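Local atomic coordinates of chloramphenicol acetyltransferase (Bacteroides thetaiotaomicron, PDB entry 2I9D), a protein that probably acts as a chloramphenicol O-acetyltransferase, moving an acetyl group onto a hydroxyl of the antibiotic. Residues R167-K179 with L187-F199. Sequence-based numbering, arbitrary orientation.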
ATOM      1  N   ARG A 167      15.063  -8.844  -7.085  1.00 26.38           N
ATOM      2  CA  ARG A 167      15.726  -7.648  -6.589  1.00 27.34           C
ATOM      3  C   ARG A 167      15.646  -6.419  -7.495  1.00 27.54           C
ATOM      4  O   ARG A 167      15.437  -5.311  -7.004  1.00 27.37           O
ATOM      5  CB  ARG A 167      17.176  -7.961  -6.210  1.00 27.82           C
ATOM      6  CG  ARG A 167      17.717  -7.022  -5.163  1.00 29.41           C
ATOM      7  CD  ARG A 167      19.224  -7.098  -5.049  1.00 32.54           C
ATOM      8  NE  ARG A 167      19.726  -6.044  -4.156  1.00 35.58           N
ATOM      9  CZ  ARG A 167      19.714  -6.097  -2.819  1.00 35.76           C
ATOM     10  NH1 ARG A 167      19.208  -7.150  -2.189  1.00 34.77           N
ATOM     11  NH2 ARG A 167      20.216  -5.087  -2.103  1.00 35.66           N
ATOM     12  N   SER A 168      15.794  -6.608  -8.805  1.00 27.97           N
ATOM     13  CA  SER A 168      15.690  -5.494  -9.760  1.00 28.12           C
ATOM     14  C   SER A 168      14.244  -5.039  -9.966  1.00 28.65           C
ATOM     15  O   SER A 168      13.995  -4.050 -10.674  1.00 29.33           O
ATOM     16  CB  SER A 168      16.309  -5.892 -11.116  1.00 28.36           C
ATOM     17  OG  SER A 168      15.632  -6.990 -11.706  1.00 28.07           O
ATOM     18  N   GLY A 169      13.302  -5.767  -9.365  1.00 27.96           N
ATOM     19  CA  GLY A 169      11.879  -5.428  -9.426  1.00 28.00           C
ATOM     20  C   GLY A 169      11.075  -6.330 -10.359  1.00 27.71           C
ATOM     21  O   GLY A 169      11.646  -7.158 -11.073  1.00 29.27           O
ATOM     22  N   ASN A 170       9.763  -6.161 -10.395  1.00 26.34           N
ATOM     23  CA  ASN A 170       8.939  -6.899 -11.361  1.00 25.36           C
ATOM     24  C   ASN A 170       9.333  -6.605 -12.803  1.00 25.03           C
ATOM     25  O   ASN A 170       9.813  -5.514 -13.096  1.00 24.56           O
ATOM     26  CB  ASN A 170       7.458  -6.554 -11.169  1.00 25.02           C
ATOM     27  CG  ASN A 170       6.966  -6.882  -9.784  1.00 23.58           C
ATOM     28  OD1 ASN A 170       7.392  -7.856  -9.198  1.00 22.50           O
ATOM     29  ND2 ASN A 170       6.047  -6.084  -9.267  1.00 24.54           N
ATOM     30  N   ASN A 171       9.085  -7.557 -13.704  1.00 24.74           N
ATOM     31  CA  ASN A 171       9.367  -7.354 -15.140  1.00 24.67           C
ATOM     32  C   ASN A 171       8.594  -6.191 -15.769  1.00 25.42           C
ATOM     33  O   ASN A 171       9.128  -5.502 -16.639  1.00 26.61           O
ATOM     34  CB  ASN A 171       9.135  -8.641 -15.929  1.00 23.84           C
ATOM     35  CG  ASN A 171      10.023  -9.758 -15.457  1.00 23.33           C
ATOM     36  OD1 ASN A 171      11.190  -9.534 -15.138  1.00 22.12           O
ATOM     37  ND2 ASN A 171       9.470 -10.966 -15.366  1.00 21.32           N
ATOM     38  N   TYR A 172       7.358  -5.968 -15.317  1.00 24.78           N
ATOM     39  CA  TYR A 172       6.520  -4.846 -15.784  1.00 24.72           C
ATOM     40  C   TYR A 172       5.599  -4.292 -14.666  1.00 23.67           C
ATOM     41  O   TYR A 172       5.448  -4.910 -13.622  1.00 22.93           O
ATOM     42  CB  TYR A 172       5.709  -5.230 -17.035  1.00 24.29           C
ATOM     43  CG  TYR A 172       5.224  -6.652 -17.002  1.00 26.17           C
ATOM     44  CD1 TYR A 172       4.049  -7.003 -16.306  1.00 25.65           C
ATOM     45  CD2 TYR A 172       5.952  -7.663 -17.627  1.00 25.20           C
ATOM     46  CE1 TYR A 172       3.611  -8.317 -16.257  1.00 25.79           C
ATOM     47  CE2 TYR A 172       5.527  -8.985 -17.577  1.00 26.06           C
ATOM     48  CZ  TYR A 172       4.357  -9.312 -16.901  1.00 27.04           C
ATOM     49  OH  TYR A 172       3.955 -10.637 -16.853  1.00 27.12           O
ATOM     50  N   PRO A 173       5.047  -3.086 -14.863  1.00 23.68           N
ATOM     51  CA  PRO A 173       4.032  -2.494 -13.953  1.00 22.95           C
ATOM     52  C   PRO A 173       2.817  -3.381 -13.723  1.00 22.16           C
ATOM     53  O   PRO A 173       2.289  -3.976 -14.650  1.00 21.54           O
ATOM     54  CB  PRO A 173       3.637  -1.189 -14.657  1.00 23.21           C
ATOM     55  CG  PRO A 173       4.863  -0.821 -15.439  1.00 23.60           C
ATOM     56  CD  PRO A 173       5.427  -2.148 -15.932  1.00 23.48           C
ATOM     57  N   LEU A 174       2.412  -3.450 -12.458  1.00 22.21           N
ATOM     58  CA  LEU A 174       1.280  -4.209 -11.983  1.00 22.45           C
ATOM     59  C   LEU A 174       0.245  -3.209 -11.428  1.00 22.55           C
ATOM     60  O   LEU A 174       0.587  -2.317 -10.666  1.00 21.68           O
ATOM     61  CB  LEU A 174       1.745  -5.182 -10.872  1.00 22.85           C
ATOM     62  CG  LEU A 174       2.648  -6.378 -11.241  1.00 24.67           C
ATOM     63  CD1 LEU A 174       2.864  -7.347 -10.065  1.00 18.64           C
ATOM     64  CD2 LEU A 174       2.060  -7.130 -12.476  1.00 24.30           C
ATOM     65  N   LEU A 175      -1.010  -3.357 -11.842  1.00 22.61           N
ATOM     66  CA  LEU A 175      -2.074  -2.423 -11.467  1.00 23.10           C
ATOM     67  C   LEU A 175      -3.278  -3.195 -10.953  1.00 22.82           C
ATOM     68  O   LEU A 175      -3.439  -4.392 -11.245  1.00 22.74           O
ATOM     69  CB  LEU A 175      -2.524  -1.526 -12.640  1.00 22.97           C
ATOM     70  CG  LEU A 175      -1.537  -0.486 -13.185  1.00 23.99           C
ATOM     71  CD1 LEU A 175      -0.697  -1.043 -14.360  1.00 22.28           C
ATOM     72  CD2 LEU A 175      -2.277   0.761 -13.601  1.00 21.57           C
ATOM     73  N   ASN A 176      -4.095  -2.490 -10.180  1.00 22.78           N
ATOM     74  CA  ASN A 176      -5.331  -2.979  -9.630  1.00 23.13           C
ATOM     75  C   ASN A 176      -6.379  -1.911  -9.768  1.00 23.58           C
ATOM     76  O   ASN A 176      -6.111  -0.733  -9.454  1.00 24.63           O
ATOM     77  CB  ASN A 176      -5.160  -3.242  -8.149  1.00 23.21           C
ATOM     78  CG  ASN A 176      -4.180  -4.355  -7.872  1.00 25.20           C
ATOM     79  OD1 ASN A 176      -4.548  -5.531  -7.884  1.00 28.53           O
ATOM     80  ND2 ASN A 176      -2.935  -3.992  -7.591  1.00 25.99           N
ATOM     81  N   ALA A 177      -7.570  -2.318 -10.200  1.00 22.41           N
ATOM     82  CA  ALA A 177      -8.714  -1.429 -10.305  1.00 22.02           C
ATOM     83  C   ALA A 177      -9.734  -1.935  -9.289  1.00 22.26           C
ATOM     84  O   ALA A 177      -9.842  -3.148  -9.062  1.00 22.84           O
ATOM     85  CB  ALA A 177      -9.271  -1.460 -11.704  1.00 20.73           C
ATOM     86  N   GLY A 178     -10.448  -1.024  -8.651  1.00 21.61           N
ATOM     87  CA  GLY A 178     -11.450  -1.416  -7.671  1.00 21.39           C
ATOM     88  C   GLY A 178     -12.822  -0.946  -8.049  1.00 21.16           C
ATOM     89  O   GLY A 178     -13.031  -0.455  -9.159  1.00 21.72           O
ATOM     90  N   LYS A 179     -13.742  -1.069  -7.110  1.00 21.91           N
ATOM     91  CA  LYS A 179     -15.150  -0.691  -7.285  1.00 24.09           C
ATOM     92  C   LYS A 179     -15.396   0.803  -7.587  1.00 24.87           C
ATOM     93  O   LYS A 179     -14.784   1.681  -6.950  1.00 24.49           O
ATOM     94  CB  LYS A 179     -15.930  -1.078  -6.017  1.00 23.61           C
ATOM     95  CG  LYS A 179     -17.411  -1.109  -6.190  1.00 25.20           C
ATOM     96  CD  LYS A 179     -18.074  -1.431  -4.865  1.00 28.51           C
ATOM     97  CE  LYS A 179     -19.583  -1.339  -4.978  1.00 30.82           C
ATOM     98  NZ  LYS A 179     -20.217  -1.642  -3.651  1.00 29.64           N
ATOM     99  N   LEU A 187     -19.064   9.683  -9.471  1.00 31.28           N
ATOM    100  CA  LEU A 187     -18.586   8.318  -9.583  1.00 29.77           C
ATOM    101  C   LEU A 187     -17.061   8.324  -9.639  1.00 28.86           C
ATOM    102  O   LEU A 187     -16.471   8.982 -10.487  1.00 28.32           O
ATOM    103  CB  LEU A 187     -19.186   7.602 -10.793  1.00 28.90           C
ATOM    104  CG  LEU A 187     -19.047   6.080 -10.760  1.00 28.60           C
ATOM    105  CD1 LEU A 187     -19.972   5.403  -9.695  1.00 25.11           C
ATOM    106  CD2 LEU A 187     -19.282   5.530 -12.169  1.00 27.13           C
ATOM    107  N   VAL A 188     -16.450   7.608  -8.695  1.00 28.30           N
ATOM    108  CA  VAL A 188     -14.988   7.480  -8.584  1.00 27.42           C
ATOM    109  C   VAL A 188     -14.610   5.992  -8.381  1.00 27.34           C
ATOM    110  O   VAL A 188     -15.396   5.199  -7.824  1.00 26.39           O
ATOM    111  CB  VAL A 188     -14.425   8.314  -7.386  1.00 27.67           C
ATOM    112  CG1 VAL A 188     -14.697   9.809  -7.557  1.00 26.25           C
ATOM    113  CG2 VAL A 188     -15.028   7.826  -6.048  1.00 27.03           C
HETATM  114  N   MSE A 189     -13.414   5.614  -8.814  1.00 26.93           N
HETATM  115  CA  MSE A 189     -12.932   4.253  -8.607  1.00 28.63           C
HETATM  116  C   MSE A 189     -11.482   4.347  -8.195  1.00 26.06           C
HETATM  117  O   MSE A 189     -10.850   5.336  -8.561  1.00 26.53           O
HETATM  118  CB  MSE A 189     -13.070   3.437  -9.884  1.00 27.78           C
HETATM  119  CG  MSE A 189     -12.328   3.999 -11.068  1.00 29.61           C
HETATM  120 SE   MSE A 189     -12.619   2.888 -12.674  1.00 38.43          SE
HETATM  121  CE  MSE A 189     -11.517   1.341 -12.116  1.00 28.81           C
ATOM    122  N   PRO A 190     -10.962   3.361  -7.404  1.00 23.91           N
ATOM    123  CA  PRO A 190      -9.533   3.376  -7.058  1.00 23.44           C
ATOM    124  C   PRO A 190      -8.645   2.596  -8.048  1.00 23.44           C
ATOM    125  O   PRO A 190      -9.065   1.592  -8.631  1.00 23.50           O
ATOM    126  CB  PRO A 190      -9.502   2.756  -5.648  1.00 22.05           C
ATOM    127  CG  PRO A 190     -10.734   1.846  -5.599  1.00 22.73           C
ATOM    128  CD  PRO A 190     -11.648   2.224  -6.751  1.00 24.06           C
ATOM    129  N   ILE A 191      -7.437   3.100  -8.264  1.00 24.62           N
ATOM    130  CA  ILE A 191      -6.453   2.425  -9.093  1.00 25.24           C
ATOM    131  C   ILE A 191      -5.114   2.472  -8.381  1.00 26.45           C
ATOM    132  O   ILE A 191      -4.617   3.541  -8.043  1.00 27.28           O
ATOM    133  CB  ILE A 191      -6.384   2.997 -10.537  1.00 25.74           C
ATOM    134  CG1 ILE A 191      -7.781   2.951 -11.219  1.00 24.40           C
ATOM    135  CG2 ILE A 191      -5.298   2.264 -11.373  1.00 25.04           C
ATOM    136  CD1 ILE A 191      -7.864   3.592 -12.576  1.00 24.30           C
ATOM    137  N   ALA A 192      -4.577   1.282  -8.117  1.00 27.08           N
ATOM    138  CA  ALA A 192      -3.302   1.075  -7.476  1.00 27.87           C
ATOM    139  C   ALA A 192      -2.295   0.668  -8.559  1.00 29.37           C
ATOM    140  O   ALA A 192      -2.676   0.104  -9.604  1.00 29.18           O
ATOM    141  CB  ALA A 192      -3.429  -0.017  -6.428  1.00 26.31           C
HETATM  142  N   MSE A 193      -1.019   0.964  -8.320  1.00 30.31           N
HETATM  143  CA  MSE A 193       0.022   0.511  -9.212  1.00 33.77           C
HETATM  144  C   MSE A 193       1.385   0.406  -8.539  1.00 29.91           C
HETATM  145  O   MSE A 193       1.673   1.102  -7.579  1.00 29.18           O
HETATM  146  CB  MSE A 193       0.085   1.383 -10.477  1.00 32.32           C
HETATM  147  CG  MSE A 193       0.508   2.819 -10.243  1.00 36.07           C
HETATM  148 SE   MSE A 193       0.376   3.974 -11.869  1.00 50.33          SE
HETATM  149  CE  MSE A 193       1.055   2.700 -13.248  1.00 22.44           C
ATOM    150  N   THR A 194       2.208  -0.491  -9.078  1.00 28.33           N
ATOM    151  CA  THR A 194       3.563  -0.724  -8.619  1.00 26.10           C
ATOM    152  C   THR A 194       4.537  -0.518  -9.782  1.00 25.90           C
ATOM    153  O   THR A 194       4.436  -1.163 -10.816  1.00 26.11           O
ATOM    154  CB  THR A 194       3.675  -2.115  -7.985  1.00 25.79           C
ATOM    155  OG1 THR A 194       2.848  -2.122  -6.835  1.00 23.39           O
ATOM    156  CG2 THR A 194       5.116  -2.466  -7.551  1.00 24.43           C
ATOM    157  N   ILE A 195       5.443   0.435  -9.623  1.00 25.06           N
ATOM    158  CA  ILE A 195       6.350   0.791 -10.702  1.00 24.41           C
ATOM    159  C   ILE A 195       7.791   0.741 -10.192  1.00 24.18           C
ATOM    160  O   ILE A 195       8.007   0.592  -8.993  1.00 24.13           O
ATOM    161  CB  ILE A 195       5.957   2.174 -11.421  1.00 24.60           C
ATOM    162  CG1 ILE A 195       5.723   3.334 -10.422  1.00 23.50           C
ATOM    163  CG2 ILE A 195       4.695   1.978 -12.314  1.00 23.42           C
ATOM    164  CD1 ILE A 195       6.933   3.742  -9.573  1.00 19.37           C
ATOM    165  N   HIS A 196       8.763   0.811 -11.101  1.00 23.91           N
ATOM    166  CA  HIS A 196      10.170   0.870 -10.703  1.00 24.57           C
ATOM    167  C   HIS A 196      10.525   2.350 -10.558  1.00 25.17           C
ATOM    168  O   HIS A 196      10.364   3.101 -11.502  1.00 24.76           O
ATOM    169  CB  HIS A 196      11.042   0.221 -11.786  1.00 24.19           C
ATOM    170  CG  HIS A 196      12.443  -0.047 -11.357  1.00 23.96           C
ATOM    171  ND1 HIS A 196      13.344   0.959 -11.091  1.00 22.76           N
ATOM    172  CD2 HIS A 196      13.115  -1.212 -11.186  1.00 23.63           C
ATOM    173  CE1 HIS A 196      14.499   0.431 -10.732  1.00 21.51           C
ATOM    174  NE2 HIS A 196      14.393  -0.885 -10.810  1.00 24.93           N
ATOM    175  N   HIS A 197      10.995   2.766  -9.388  1.00 25.99           N
ATOM    176  CA  HIS A 197      11.293   4.180  -9.149  1.00 28.03           C
ATOM    177  C   HIS A 197      12.447   4.722 -10.039  1.00 29.38           C
ATOM    178  O   HIS A 197      12.579   5.952 -10.218  1.00 29.96           O
ATOM    179  CB  HIS A 197      11.624   4.410  -7.665  1.00 27.70           C
ATOM    180  CG  HIS A 197      11.351   5.804  -7.182  1.00 29.58           C
ATOM    181  ND1 HIS A 197      11.406   6.911  -8.007  1.00 29.56           N
ATOM    182  CD2 HIS A 197      11.055   6.273  -5.943  1.00 27.62           C
ATOM    183  CE1 HIS A 197      11.131   7.993  -7.299  1.00 30.49           C
ATOM    184  NE2 HIS A 197      10.908   7.633  -6.048  1.00 29.44           N
ATOM    185  N   GLY A 198      13.293   3.823 -10.557  1.00 29.53           N
ATOM    186  CA  GLY A 198      14.346   4.193 -11.509  1.00 29.76           C
ATOM    187  C   GLY A 198      13.803   4.841 -12.774  1.00 29.79           C
ATOM    188  O   GLY A 198      14.479   5.665 -13.390  1.00 29.84           O
ATOM    189  N   PHE A 199      12.565   4.498 -13.131  1.00 29.83           N
ATOM    190  CA  PHE A 199      11.926   4.968 -14.363  1.00 29.46           C
ATOM    191  C   PHE A 199      10.874   6.046 -14.165  1.00 29.36           C
ATOM    192  O   PHE A 199      10.564   6.791 -15.096  1.00 28.97           O
ATOM    193  CB  PHE A 199      11.253   3.803 -15.118  1.00 29.15           C
ATOM    194  CG  PHE A 199      12.187   2.701 -15.534  1.00 28.50           C
ATOM    195  CD1 PHE A 199      13.377   2.980 -16.198  1.00 27.94           C
ATOM    196  CD2 PHE A 199      11.845   1.360 -15.312  1.00 28.32           C
ATOM    197  CE1 PHE A 199      14.233   1.954 -16.607  1.00 27.30           C
ATOM    198  CE2 PHE A 199      12.696   0.320 -15.709  1.00 27.84           C
ATOM    199  CZ  PHE A 199      13.888   0.612 -16.362  1.00 28.56           C
TER
HETATM  200  O   HOH W   1       5.576  -3.896 -10.999  1.00 22.56           O
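Thr194 O is gripped three ways: a weak bond from Leu174 N, a CA-H contact from Pro173, and a water 3.0 Å away that also links Asn170 ND2, itself a donor to Thr163 O, with Tyr172 O. That water joins segments 167-179 and 187-199 where regular pairing stops. Beyond it antiparallel backbone bonds continue: Asn176 O takes Ala192 N at 2.9 Å in its carbonyl plane, while Asn176 N reaches Ala192 O from 39° above that carbonyl's plane. On the face toward helix 52-66, Leu175 and Met193 lie side by side, Leu175 CG 3.7 Å from Met193 CB. The bent tail of selenomethionine Met189 (chi3 -72°) brings its CE to 3.6 Å from Ala177 CB. Past Thr194, where strand 187-196 ends, His196, its CG anti to the backbone N (chi1 -167°), presents its ring edge to Ser168 O, 3.0 Å from CD2, and its ND1 accepts Gly198 N at 2.9 Å, nearly in the ring plane. A leucine here lacks ND1 for Gly198 N, and the turn carrying His197 would probably shift more freely. Backbone bonds and apolar packing hold this hairpin, and the geometry is consistent with His196 steadying the turn of His197, the predicted proton acceptor.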